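Local coordinates for protein D-glucosaminate-6-phosphate ammonia lyase (Salmonella typhimurium, PDB 7LCE) that is a fold-type I, pyridoxal-phosphate-dependent enzyme of the selenocysteine synthase-like family that carries its cofactor covalently bound as a Schiff base, at residues 2-7 with 11-16; 18-23 with 345-350; 320-325 with 361-366. All blocks are in the same frame, centred on the assembly; numbering follows the deposited sequence.

Interaction 1 of 3, residues 2-7 with 11-16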
ATOM      1  N   THR A   2     -62.065 -29.376 -11.385  1.00131.77           N
ATOM      2  CA  THR A   2     -61.932 -29.097  -9.962  1.00111.82           C
ATOM      3  C   THR A   2     -60.778 -28.127  -9.723  1.00106.46           C
ATOM      4  O   THR A   2     -59.697 -28.299 -10.308  1.00100.89           O
ATOM      5  CB  THR A   2     -61.702 -30.399  -9.189  1.00101.78           C
ATOM      6  OG1 THR A   2     -62.633 -31.394  -9.640  1.00109.98           O
ATOM      7  CG2 THR A   2     -61.894 -30.184  -7.696  1.00105.92           C
ATOM      8  N   PRO A   3     -60.966 -27.094  -8.899  1.00101.65           N
ATOM      9  CA  PRO A   3     -59.906 -26.099  -8.706  1.00 93.95           C
ATOM     10  C   PRO A   3     -58.654 -26.713  -8.098  1.00 84.43           C
ATOM     11  O   PRO A   3     -58.724 -27.519  -7.168  1.00 90.46           O
ATOM     12  CB  PRO A   3     -60.549 -25.076  -7.762  1.00 88.17           C
ATOM     13  CG  PRO A   3     -61.664 -25.820  -7.096  1.00 84.24           C
ATOM     14  CD  PRO A   3     -62.186 -26.743  -8.153  1.00 92.67           C
ATOM     15  N   ASN A   4     -57.498 -26.318  -8.631  1.00 78.03           N
ATOM     16  CA  ASN A   4     -56.230 -26.801  -8.104  1.00 71.86           C
ATOM     17  C   ASN A   4     -55.931 -26.133  -6.762  1.00 83.12           C
ATOM     18  O   ASN A   4     -56.665 -25.259  -6.287  1.00 78.54           O
ATOM     19  CB  ASN A   4     -55.092 -26.568  -9.101  1.00 53.50           C
ATOM     20  CG  ASN A   4     -54.917 -25.101  -9.485  1.00 75.56           C
ATOM     21  OD1 ASN A   4     -55.263 -24.191  -8.730  1.00 94.79           O
ATOM     22  ND2 ASN A   4     -54.344 -24.872 -10.660  1.00 70.27           N
ATOM     23  N   ILE A   5     -54.836 -26.568  -6.138  1.00 74.74           N
ATOM     24  CA  ILE A   5     -54.484 -26.073  -4.811  1.00 77.86           C
ATOM     25  C   ILE A   5     -54.191 -24.576  -4.838  1.00 79.51           C
ATOM     26  O   ILE A   5     -54.488 -23.862  -3.872  1.00 83.82           O
ATOM     27  CB  ILE A   5     -53.303 -26.886  -4.245  1.00 63.87           C
ATOM     28  CG1 ILE A   5     -52.981 -26.450  -2.818  1.00 64.34           C
ATOM     29  CG2 ILE A   5     -52.079 -26.776  -5.146  1.00 68.25           C
ATOM     30  CD1 ILE A   5     -52.576 -27.594  -1.935  1.00 79.31           C
ATOM     31  N   TYR A   6     -53.620 -24.072  -5.936  1.00 74.43           N
ATOM     32  CA  TYR A   6     -53.350 -22.641  -6.021  1.00 73.55           C
ATOM     33  C   TYR A   6     -54.643 -21.839  -6.080  1.00 69.73           C
ATOM     34  O   TYR A   6     -54.724 -20.737  -5.524  1.00 72.71           O
ATOM     35  CB  TYR A   6     -52.463 -22.336  -7.228  1.00 67.38           C
ATOM     36  CG  TYR A   6     -51.138 -23.063  -7.206  1.00 64.37           C
ATOM     37  CD1 TYR A   6     -50.188 -22.781  -6.234  1.00 69.37           C
ATOM     38  CD2 TYR A   6     -50.834 -24.023  -8.161  1.00 64.62           C
ATOM     39  CE1 TYR A   6     -48.972 -23.436  -6.212  1.00 61.10           C
ATOM     40  CE2 TYR A   6     -49.623 -24.684  -8.144  1.00 60.36           C
ATOM     41  CZ  TYR A   6     -48.695 -24.388  -7.170  1.00 61.84           C
ATOM     42  OH  TYR A   6     -47.486 -25.046  -7.152  1.00 65.18           O
ATOM     43  N   GLN A   7     -55.665 -22.373  -6.750  1.00 73.83           N
ATOM     44  CA  GLN A   7     -56.966 -21.717  -6.734  1.00 65.46           C
ATOM     45  C   GLN A   7     -57.541 -21.682  -5.327  1.00 72.05           C
ATOM     46  O   GLN A   7     -58.180 -20.700  -4.933  1.00 75.45           O
ATOM     47  CB  GLN A   7     -57.920 -22.422  -7.692  1.00 64.39           C
ATOM     48  CG  GLN A   7     -57.816 -21.927  -9.115  1.00 68.88           C
ATOM     49  CD  GLN A   7     -58.628 -22.765 -10.071  1.00 72.17           C
ATOM     50  OE1 GLN A   7     -58.307 -23.926 -10.322  1.00 75.34           O
ATOM     51  NE2 GLN A   7     -59.697 -22.185 -10.603  1.00 84.14           N
ATOM     52  N   LEU A  11     -55.295 -17.903  -5.823  1.00 63.15           N
ATOM     53  CA  LEU A  11     -54.519 -17.581  -7.008  1.00 57.21           C
ATOM     54  C   LEU A  11     -55.216 -18.119  -8.253  1.00 66.71           C
ATOM     55  O   LEU A  11     -56.176 -18.891  -8.178  1.00 74.30           O
ATOM     56  CB  LEU A  11     -53.099 -18.151  -6.892  1.00 55.60           C
ATOM     57  CG  LEU A  11     -52.344 -17.741  -5.622  1.00 62.25           C
ATOM     58  CD1 LEU A  11     -50.956 -18.359  -5.581  1.00 68.81           C
ATOM     59  CD2 LEU A  11     -52.262 -16.231  -5.493  1.00 60.22           C
ATOM     60  N   LYS A  12     -54.724 -17.689  -9.410  1.00 67.24           N
ATOM     61  CA  LYS A  12     -55.333 -18.058 -10.678  1.00 50.24           C
ATOM     62  C   LYS A  12     -54.909 -19.454 -11.114  1.00 65.42           C
ATOM     63  O   LYS A  12     -53.779 -19.890 -10.875  1.00 72.29           O
ATOM     64  CB  LYS A  12     -54.949 -17.063 -11.772  1.00 57.02           C
ATOM     65  CG  LYS A  12     -55.259 -15.621 -11.454  1.00 64.86           C
ATOM     66  CD  LYS A  12     -54.685 -14.713 -12.523  1.00 68.05           C
ATOM     67  CE  LYS A  12     -55.789 -14.027 -13.296  1.00 45.98           C
ATOM     68  NZ  LYS A  12     -55.244 -13.075 -14.302  1.00 66.56           N
ATOM     69  N   LYS A  13     -55.833 -20.158 -11.762  1.00 67.70           N
ATOM     70  CA  LYS A  13     -55.468 -21.379 -12.463  1.00 72.33           C
ATOM     71  C   LYS A  13     -54.670 -21.015 -13.707  1.00 65.79           C
ATOM     72  O   LYS A  13     -55.107 -20.189 -14.516  1.00 73.17           O
ATOM     73  CB  LYS A  13     -56.717 -22.175 -12.838  1.00 70.44           C
ATOM     74  CG  LYS A  13     -56.443 -23.385 -13.710  1.00 71.25           C
ATOM     75  CD  LYS A  13     -57.714 -24.167 -13.997  1.00 68.18           C
ATOM     76  CE  LYS A  13     -57.428 -25.327 -14.935  1.00 76.90           C
ATOM     77  NZ  LYS A  13     -56.419 -26.255 -14.351  1.00 82.24           N
ATOM     78  N   VAL A  14     -53.499 -21.624 -13.863  1.00 62.87           N
ATOM     79  CA  VAL A  14     -52.572 -21.285 -14.938  1.00 61.17           C
ATOM     80  C   VAL A  14     -52.549 -22.419 -15.952  1.00 64.21           C
ATOM     81  O   VAL A  14     -52.456 -23.595 -15.578  1.00 72.05           O
ATOM     82  CB  VAL A  14     -51.160 -21.009 -14.393  1.00 56.04           C
ATOM     83  CG1 VAL A  14     -50.210 -20.683 -15.531  1.00 60.06           C
ATOM     84  CG2 VAL A  14     -51.195 -19.880 -13.377  1.00 69.23           C
ATOM     85  N   ILE A  15     -52.628 -22.065 -17.231  1.00 64.01           N
ATOM     86  CA  ILE A  15     -52.465 -23.006 -18.332  1.00 61.07           C
ATOM     87  C   ILE A  15     -51.212 -22.600 -19.093  1.00 63.05           C
ATOM     88  O   ILE A  15     -51.155 -21.505 -19.666  1.00 66.25           O
ATOM     89  CB  ILE A  15     -53.685 -23.023 -19.264  1.00 60.05           C
ATOM     90  CG1 ILE A  15     -54.952 -23.367 -18.485  1.00 64.73           C
ATOM     91  CG2 ILE A  15     -53.472 -24.016 -20.398  1.00 70.21           C
ATOM     92  CD1 ILE A  15     -56.180 -23.488 -19.359  1.00 63.59           C
ATOM     93  N   ASN A  16     -50.222 -23.483 -19.112  1.00 58.75           N
ATOM     94  CA  ASN A  16     -48.920 -23.183 -19.690  1.00 59.50           C
ATOM     95  C   ASN A  16     -48.860 -23.736 -21.104  1.00 70.16           C
ATOM     96  O   ASN A  16     -48.968 -24.949 -21.308  1.00 79.36           O
ATOM     97  CB  ASN A  16     -47.796 -23.772 -18.841  1.00 67.96           C
ATOM     98  CG  ASN A  16     -46.426 -23.280 -19.266  1.00 83.83           C
ATOM     99  OD1 ASN A  16     -46.230 -22.841 -20.402  1.00 79.24           O
ATOM    100  ND2 ASN A  16     -45.465 -23.359 -18.354  1.00 84.62           N
TER

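Interaction 2 of 3, residues 18-23 with 345-350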
ATOM      1  N   CYS A  18     -46.395 -21.968 -23.285  1.00 83.74           N
ATOM      2  CA  CYS A  18     -45.168 -21.351 -23.770  1.00 83.44           C
ATOM      3  C   CYS A  18     -43.957 -22.266 -23.625  1.00 82.13           C
ATOM      4  O   CYS A  18     -43.168 -22.400 -24.565  1.00 93.00           O
ATOM      5  CB  CYS A  18     -44.923 -20.029 -23.032  1.00 62.04           C
ATOM      6  SG  CYS A  18     -43.638 -18.992 -23.767  1.00 99.05           S
ATOM      7  N   GLY A  19     -43.802 -22.906 -22.476  1.00 79.30           N
ATOM      8  CA  GLY A  19     -42.668 -23.770 -22.227  1.00 76.92           C
ATOM      9  C   GLY A  19     -42.330 -23.795 -20.749  1.00 72.81           C
ATOM     10  O   GLY A  19     -43.108 -23.360 -19.906  1.00 75.88           O
ATOM     11  N   LYS A  20     -41.136 -24.313 -20.453  1.00 74.68           N
ATOM     12  CA  LYS A  20     -40.673 -24.463 -19.072  1.00 71.88           C
ATOM     13  C   LYS A  20     -40.141 -23.113 -18.595  1.00 72.25           C
ATOM     14  O   LYS A  20     -38.942 -22.822 -18.632  1.00 79.67           O
ATOM     15  CB  LYS A  20     -39.622 -25.564 -18.976  1.00 64.82           C
ATOM     16  CG  LYS A  20     -39.971 -26.813 -19.784  1.00 75.80           C
ATOM     17  CD  LYS A  20     -40.898 -27.758 -19.029  1.00 67.11           C
ATOM     18  CE  LYS A  20     -40.138 -28.646 -18.064  1.00 81.37           C
ATOM     19  NZ  LYS A  20     -39.174 -29.530 -18.777  1.00102.48           N
ATOM     20  N   MET A  21     -41.065 -22.278 -18.132  1.00 66.85           N
ATOM     21  CA  MET A  21     -40.784 -20.898 -17.758  1.00 69.62           C
ATOM     22  C   MET A  21     -40.635 -20.762 -16.248  1.00 72.47           C
ATOM     23  O   MET A  21     -41.468 -21.267 -15.488  1.00 74.93           O
ATOM     24  CB  MET A  21     -41.898 -19.984 -18.265  1.00 60.12           C
ATOM     25  CG  MET A  21     -41.957 -19.906 -19.778  1.00 73.98           C
ATOM     26  SD  MET A  21     -43.172 -18.728 -20.391  1.00109.72           S
ATOM     27  CE  MET A  21     -44.025 -18.262 -18.893  1.00 65.20           C
ATOM     28  N   THR A  22     -39.582 -20.062 -15.820  1.00 70.03           N
ATOM     29  CA  THR A  22     -39.336 -19.899 -14.390  1.00 66.00           C
ATOM     30  C   THR A  22     -40.425 -19.077 -13.709  1.00 61.72           C
ATOM     31  O   THR A  22     -40.657 -19.244 -12.506  1.00 70.57           O
ATOM     32  CB  THR A  22     -37.967 -19.256 -14.158  1.00 64.30           C
ATOM     33  OG1 THR A  22     -37.961 -17.931 -14.704  1.00 78.45           O
ATOM     34  CG2 THR A  22     -36.870 -20.082 -14.820  1.00 72.34           C
ATOM     35  N   ILE A  23     -41.110 -18.197 -14.447  1.00 63.70           N
ATOM     36  CA  ILE A  23     -42.146 -17.368 -13.828  1.00 73.39           C
ATOM     37  C   ILE A  23     -43.430 -18.135 -13.558  1.00 69.71           C
ATOM     38  O   ILE A  23     -44.338 -17.599 -12.911  1.00 69.82           O
ATOM     39  CB  ILE A  23     -42.483 -16.129 -14.681  1.00 45.76           C
ATOM     40  CG1 ILE A  23     -43.355 -16.516 -15.871  1.00 44.02           C
ATOM     41  CG2 ILE A  23     -41.215 -15.451 -15.161  1.00 72.31           C
ATOM     42  CD1 ILE A  23     -43.819 -15.336 -16.689  1.00 49.54           C
ATOM     43  N   PRO A 345     -47.844 -27.619 -26.801  1.00 61.55           N
ATOM     44  CA  PRO A 345     -48.709 -28.566 -26.080  1.00 66.51           C
ATOM     45  C   PRO A 345     -47.990 -29.388 -25.026  1.00 70.06           C
ATOM     46  O   PRO A 345     -48.658 -30.118 -24.282  1.00 84.29           O
ATOM     47  CB  PRO A 345     -49.242 -29.464 -27.201  1.00 68.59           C
ATOM     48  CG  PRO A 345     -48.136 -29.458 -28.209  1.00 62.29           C
ATOM     49  CD  PRO A 345     -47.555 -28.067 -28.174  1.00 53.05           C
ATOM     50  N   ARG A 346     -46.663 -29.301 -24.937  1.00 64.23           N
ATOM     51  CA  ARG A 346     -45.923 -30.155 -24.014  1.00 64.77           C
ATOM     52  C   ARG A 346     -46.266 -29.842 -22.560  1.00 76.08           C
ATOM     53  O   ARG A 346     -46.353 -30.755 -21.729  1.00 86.43           O
ATOM     54  CB  ARG A 346     -44.424 -30.015 -24.277  1.00 54.08           C
ATOM     55  CG  ARG A 346     -44.031 -30.448 -25.689  1.00 58.33           C
ATOM     56  CD  ARG A 346     -42.545 -30.271 -25.973  1.00 62.04           C
ATOM     57  NE  ARG A 346     -42.200 -28.875 -26.218  1.00 89.37           N
ATOM     58  CZ  ARG A 346     -40.964 -28.423 -26.374  1.00 94.26           C
ATOM     59  NH1 ARG A 346     -39.920 -29.233 -26.332  1.00 95.18           N
ATOM     60  NH2 ARG A 346     -40.771 -27.124 -26.588  1.00100.25           N
ATOM     61  N   THR A 347     -46.477 -28.570 -22.232  1.00 74.83           N
ATOM     62  CA  THR A 347     -46.842 -28.176 -20.876  1.00 72.84           C
ATOM     63  C   THR A 347     -48.350 -28.130 -20.651  1.00 72.95           C
ATOM     64  O   THR A 347     -48.783 -27.876 -19.522  1.00 75.16           O
ATOM     65  CB  THR A 347     -46.241 -26.808 -20.534  1.00 72.36           C
ATOM     66  OG1 THR A 347     -46.637 -25.846 -21.518  1.00 79.63           O
ATOM     67  CG2 THR A 347     -44.724 -26.890 -20.498  1.00 78.33           C
ATOM     68  N   VAL A 348     -49.154 -28.356 -21.686  1.00 77.36           N
ATOM     69  CA  VAL A 348     -50.607 -28.325 -21.548  1.00 67.66           C
ATOM     70  C   VAL A 348     -51.089 -29.683 -21.058  1.00 63.39           C
ATOM     71  O   VAL A 348     -50.688 -30.726 -21.589  1.00 86.40           O
ATOM     72  CB  VAL A 348     -51.275 -27.949 -22.881  1.00 57.47           C
ATOM     73  CG1 VAL A 348     -52.779 -27.802 -22.699  1.00 65.28           C
ATOM     74  CG2 VAL A 348     -50.674 -26.671 -23.442  1.00 63.85           C
ATOM     75  N   ALA A 349     -51.959 -29.675 -20.052  1.00 61.69           N
ATOM     76  CA  ALA A 349     -52.494 -30.907 -19.502  1.00 53.96           C
ATOM     77  C   ALA A 349     -53.779 -31.297 -20.225  1.00 77.32           C
ATOM     78  O   ALA A 349     -54.293 -30.568 -21.076  1.00 83.06           O
ATOM     79  CB  ALA A 349     -52.748 -30.762 -18.002  1.00 56.96           C
ATOM     80  N   GLU A 350     -54.301 -32.470 -19.873  1.00 81.28           N
ATOM     81  CA  GLU A 350     -55.511 -32.966 -20.513  1.00101.52           C
ATOM     82  C   GLU A 350     -56.708 -32.105 -20.132  1.00 91.57           C
ATOM     83  O   GLU A 350     -56.944 -31.835 -18.950  1.00 79.73           O
ATOM     84  CB  GLU A 350     -55.753 -34.426 -20.134  1.00110.42           C
ATOM     85  CG  GLU A 350     -54.818 -35.392 -20.844  1.00127.75           C
ATOM     86  CD  GLU A 350     -54.936 -35.312 -22.354  1.00141.55           C
ATOM     87  OE1 GLU A 350     -56.066 -35.139 -22.858  1.00147.42           O
ATOM     88  OE2 GLU A 350     -53.896 -35.409 -23.039  1.00145.45           O
TER

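Interaction 3 of 3, residues 320-325 with 361-366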
ATOM      1  N   ALA A 320     -52.463 -10.856 -24.545  1.00 74.10           N
ATOM      2  CA  ALA A 320     -52.630 -10.208 -23.249  1.00 71.44           C
ATOM      3  C   ALA A 320     -53.919 -10.651 -22.566  1.00 71.10           C
ATOM      4  O   ALA A 320     -53.933 -10.897 -21.354  1.00 77.95           O
ATOM      5  CB  ALA A 320     -52.605  -8.690 -23.415  1.00 61.75           C
ATOM      6  N   GLN A 321     -55.014 -10.756 -23.322  1.00 63.41           N
ATOM      7  CA  GLN A 321     -56.268 -11.205 -22.730  1.00 80.38           C
ATOM      8  C   GLN A 321     -56.237 -12.684 -22.360  1.00 79.97           C
ATOM      9  O   GLN A 321     -57.015 -13.113 -21.501  1.00 84.41           O
ATOM     10  CB  GLN A 321     -57.436 -10.912 -23.670  1.00 75.81           C
ATOM     11  CG  GLN A 321     -57.706  -9.424 -23.838  1.00 66.85           C
ATOM     12  CD  GLN A 321     -59.005  -9.143 -24.561  1.00 80.00           C
ATOM     13  OE1 GLN A 321     -59.875 -10.008 -24.658  1.00102.26           O
ATOM     14  NE2 GLN A 321     -59.151  -7.921 -25.060  1.00 81.86           N
ATOM     15  N   LEU A 322     -55.369 -13.474 -22.996  1.00 74.85           N
ATOM     16  CA  LEU A 322     -55.191 -14.857 -22.569  1.00 67.03           C
ATOM     17  C   LEU A 322     -54.555 -14.930 -21.185  1.00 76.71           C
ATOM     18  O   LEU A 322     -54.991 -15.717 -20.337  1.00 87.93           O
ATOM     19  CB  LEU A 322     -54.346 -15.616 -23.588  1.00 68.47           C
ATOM     20  CG  LEU A 322     -55.059 -15.962 -24.892  1.00 61.07           C
ATOM     21  CD1 LEU A 322     -54.067 -16.493 -25.910  1.00 59.78           C
ATOM     22  CD2 LEU A 322     -56.155 -16.979 -24.627  1.00 56.25           C
ATOM     23  N   ARG A 323     -53.526 -14.115 -20.936  1.00 72.27           N
ATOM     24  CA  ARG A 323     -52.882 -14.119 -19.626  1.00 68.07           C
ATOM     25  C   ARG A 323     -53.747 -13.439 -18.573  1.00 74.12           C
ATOM     26  O   ARG A 323     -53.872 -13.937 -17.449  1.00 94.14           O
ATOM     27  CB  ARG A 323     -51.523 -13.429 -19.702  1.00 57.71           C
ATOM     28  CG  ARG A 323     -50.501 -14.127 -20.572  1.00 84.59           C
ATOM     29  CD  ARG A 323     -49.211 -13.330 -20.601  1.00 58.22           C
ATOM     30  NE  ARG A 323     -49.441 -11.975 -21.087  1.00 76.21           N
ATOM     31  CZ  ARG A 323     -48.513 -11.031 -21.145  1.00 89.22           C
ATOM     32  NH1 ARG A 323     -47.268 -11.260 -20.759  1.00120.06           N
ATOM     33  NH2 ARG A 323     -48.841  -9.825 -21.602  1.00 92.40           N
ATOM     34  N   GLY A 324     -54.340 -12.293 -18.913  1.00 71.24           N
ATOM     35  CA  GLY A 324     -55.070 -11.504 -17.936  1.00 66.97           C
ATOM     36  C   GLY A 324     -56.393 -12.097 -17.497  1.00 71.97           C
ATOM     37  O   GLY A 324     -56.920 -11.695 -16.455  1.00101.94           O
ATOM     38  N   GLY A 325     -56.940 -13.037 -18.262  1.00 82.96           N
ATOM     39  CA  GLY A 325     -58.234 -13.609 -17.936  1.00 80.96           C
ATOM     40  C   GLY A 325     -58.232 -14.321 -16.597  1.00 75.40           C
ATOM     41  O   GLY A 325     -57.203 -14.533 -15.959  1.00 66.47           O
ATOM     42  N   ARG A 361     -62.635 -18.165 -27.868  1.00 77.80           N
ATOM     43  CA  ARG A 361     -63.980 -17.882 -28.352  1.00 71.29           C
ATOM     44  C   ARG A 361     -64.611 -16.737 -27.567  1.00 78.58           C
ATOM     45  O   ARG A 361     -65.264 -15.864 -28.150  1.00 96.52           O
ATOM     46  CB  ARG A 361     -64.842 -19.141 -28.251  1.00 72.58           C
ATOM     47  CG  ARG A 361     -66.135 -19.081 -29.042  1.00 88.52           C
ATOM     48  CD  ARG A 361     -66.877 -20.410 -28.997  1.00106.84           C
ATOM     49  NE  ARG A 361     -66.108 -21.518 -29.548  1.00101.79           N
ATOM     50  CZ  ARG A 361     -65.596 -22.504 -28.821  1.00 97.10           C
ATOM     51  NH1 ARG A 361     -65.724 -22.530 -27.504  1.00 83.66           N
ATOM     52  NH2 ARG A 361     -64.942 -23.489 -29.432  1.00 89.59           N
ATOM     53  N   GLU A 362     -64.419 -16.721 -26.243  1.00 87.50           N
ATOM     54  CA  GLU A 362     -64.956 -15.636 -25.425  1.00 82.87           C
ATOM     55  C   GLU A 362     -64.323 -14.297 -25.787  1.00 75.02           C
ATOM     56  O   GLU A 362     -65.013 -13.272 -25.838  1.00 93.34           O
ATOM     57  CB  GLU A 362     -64.745 -15.937 -23.940  1.00 78.71           C
ATOM     58  CG  GLU A 362     -65.361 -14.903 -23.008  1.00 69.71           C
ATOM     59  CD  GLU A 362     -65.099 -15.199 -21.543  1.00 93.88           C
ATOM     60  OE1 GLU A 362     -64.155 -15.962 -21.245  1.00 83.01           O
ATOM     61  OE2 GLU A 362     -65.846 -14.674 -20.690  1.00101.52           O
ATOM     62  N   ILE A 363     -63.010 -14.286 -26.040  1.00 76.13           N
ATOM     63  CA  ILE A 363     -62.339 -13.052 -26.443  1.00 73.29           C
ATOM     64  C   ILE A 363     -62.908 -12.549 -27.762  1.00 84.93           C
ATOM     65  O   ILE A 363     -63.050 -11.339 -27.977  1.00 92.42           O
ATOM     66  CB  ILE A 363     -60.817 -13.278 -26.530  1.00 63.81           C
ATOM     67  CG1 ILE A 363     -60.219 -13.455 -25.136  1.00 77.46           C
ATOM     68  CG2 ILE A 363     -60.134 -12.123 -27.250  1.00 62.89           C
ATOM     69  CD1 ILE A 363     -58.803 -13.981 -25.144  1.00 80.46           C
ATOM     70  N   ALA A 364     -63.264 -13.472 -28.657  1.00 83.43           N
ATOM     71  CA  ALA A 364     -63.837 -13.080 -29.939  1.00 68.59           C
ATOM     72  C   ALA A 364     -65.224 -12.474 -29.767  1.00 79.59           C
ATOM     73  O   ALA A 364     -65.554 -11.481 -30.427  1.00 98.05           O
ATOM     74  CB  ALA A 364     -63.892 -14.281 -30.878  1.00 79.92           C
ATOM     75  N   GLU A 365     -66.054 -13.058 -28.897  1.00 78.65           N
ATOM     76  CA  GLU A 365     -67.393 -12.515 -28.687  1.00 88.16           C
ATOM     77  C   GLU A 365     -67.334 -11.089 -28.160  1.00 86.35           C
ATOM     78  O   GLU A 365     -68.093 -10.221 -28.607  1.00100.19           O
ATOM     79  CB  GLU A 365     -68.183 -13.395 -27.717  1.00 89.21           C
ATOM     80  CG  GLU A 365     -68.659 -14.714 -28.289  1.00104.75           C
ATOM     81  CD  GLU A 365     -69.407 -15.544 -27.264  1.00143.50           C
ATOM     82  OE1 GLU A 365     -69.490 -15.112 -26.093  1.00136.45           O
ATOM     83  OE2 GLU A 365     -69.916 -16.626 -27.629  1.00154.43           O
ATOM     84  N   HIS A 366     -66.435 -10.827 -27.213  1.00 83.29           N
ATOM     85  CA  HIS A 366     -66.288  -9.490 -26.662  1.00 96.07           C
ATOM     86  C   HIS A 366     -65.515  -8.555 -27.584  1.00101.76           C
ATOM     87  O   HIS A 366     -65.409  -7.361 -27.283  1.00110.58           O
ATOM     88  CB  HIS A 366     -65.599  -9.582 -25.299  1.00 90.54           C
ATOM     89  CG  HIS A 366     -66.424 -10.274 -24.257  1.00 99.68           C
ATOM     90  ND1 HIS A 366     -65.889 -10.756 -23.082  1.00100.19           N
ATOM     91  CD2 HIS A 366     -67.743 -10.578 -24.223  1.00106.50           C
ATOM     92  CE1 HIS A 366     -66.845 -11.322 -22.365  1.00 97.90           C
ATOM     93  NE2 HIS A 366     -67.980 -11.227 -23.034  1.00 99.82           N
TER

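Interaction 1 of 3, residues 2-7 with 11-16
The Gln-7 side chain lies across the aliphatic part of Lys-13. Gln-7 CD sits 3.4 Å from Lys-13 CB. Gln-7 OE1 reaches further along the lysine chain and lies 3.7 Å from Lys-13 CD. Nearer the backbone, Gln-7 CG is 3.6 Å from Leu-11 O, and Gln-7 CA makes a CA-H...O contact with the same carbonyl.

The amide of Gln-7 is oriented by a capping box at the start of helix 5-8. Asn-4 is the N-cap. Its OD1 accepts from Gln-7 N at 2.7 Å, with the donor almost in line with the C=O bond. Asn-4 holds CG between its own N and C (chi1 58°), which brings OD1 back over the first turn. In return Gln-7 OE1 accepts from Asn-4 N at 3.0 Å. Here the donor is tilted 32° out of the amide plane. Asn-4 ND2 faces the lysine as well, 4.0 Å from Lys-13 CG.

At the other end of the contact the backbone turns out of the short helix. Leu-11 N donates to Tyr-6 O at 2.9 Å, and the CB atoms of Tyr-6 and Leu-11 pack against each other. The Tyr-6 ring turns outward, and its OH bonds Ala-40 O of the second subunit. The chain runs on from Lys-13 into a strand that pairs in parallel with strand 327-331. Lys-13 NZ makes a long, weak ion pair with Glu-352.

The N-terminal helix is thus held against the residues leading into the first strand by one backbone bond and by the overlap of Gln-7 with Lys-13. Gln-7 OE1 has a backbone donor to satisfy it, while the methylenes of Lys-13 serve as an apolar support for the amide. The ammonium end of Lys-13 takes no part in gripping the helix.

Interaction 2 of 3, residues 18-23 with 345-350
Thr-347 sits in the loop between strand 340-343 and helix 352-365 and points at an inverse gamma turn centred on Lys-20. Its CB is aimed at the loop 18-20 and carries two branches. The methyl, CG2, does most of the touching. It rests against the peptide that enters the turn, 3.9 Å from both C and O of Gly-19. It also meets the folded lysine chain, 4.2 Å from Lys-20 CD.

The hydroxyl branch lies between the threonine's own N and C (chi1 55°). OG1 is 4.2 Å from Gly-19 N, too far for a bond there. It hydrogen-bonds Asn-16 O instead, and the Asn-16 side chain holds Cys-18 N and Gly-19 O of the facing loop. Phe-44 of the second subunit packs on Thr-347.

No hydrogen bond joins the two segments, so the fit is one of van der Waals contact. The phi of Gly-19, 151°, is in a region seldom used by other residues. The Lys-20 chain is bent at chi2, chi3 and chi4. This carries NZ away from Thr-347, to hydrogen bonds with Asn-216 OD1 and with the main-chain O of the cofactor-bearing lysine at position 213.

Interaction 3 of 3, residues 320-325 with 361-366
The apolar contacts centre on Ile-363, which points from helix 352-365 at helix 315-324. Its CD1 lies 3.7 Å from Gln-321 CB. The same methyl is 4.0 Å from Leu-322 CD2, where the two side chains meet at about a right angle. With CG1 beside its own backbone N (chi1 -71°), Ile-363 extends CD1 between these two neighbours.

Polar atoms against carbon make up the second group. The extended chain of Gln-321 passes obliquely over the isoleucine. Its OE1 lies 3.4 Å from Ile-363 CG2 and 3.5 Å from Ile-363 CG1. No hydrogen bond crosses between the segments, so the amide covers the isoleucine by packing alone.

This is helix-helix packing in the smaller, C-terminal part of a fold-type I enzyme. Leu-322 is shared more widely. It touches Ile-329 of strand 327-331, and Arg-359 and Leu-360 of helix 352-365.

Within helix 315-324, backbone bonds mark the end of the helix. Gly-324 N donates to Ala-320 O at 2.8 Å in the last turn. Gly-325 leaves helical geometry, with a weak bond from its N to Gln-321 O. That carbonyl also receives a weak hydrogen bond from Arg-359 NH2.

Segment 11-16 connects the three contacts: Asn-16 at its end meets interaction 2, and Lys-12 near its start meets interaction 3. Asn-16 O and Thr-347 OG1 form a probable hydrogen bond; the centres of interactions 1 and 2 are about 14 Å apart. Interaction 3 lies about 17 Å from interaction 1 between centres, and Lys-12 NZ is 3.1 Å from Gly-324 O, a weak hydrogen bond. Interactions 2 and 3 do not touch, with nearest atoms about 7 Å apart. Lys-20 of interaction 2 hydrogen-bonds the main-chain O of the residue that carries the pyridoxal phosphate. Interactions 1 and 2 both meet the second subunit, whereas interaction 3 touches no other chain. A calcium ion lies about 11 Å from the Tyr-6 side chain.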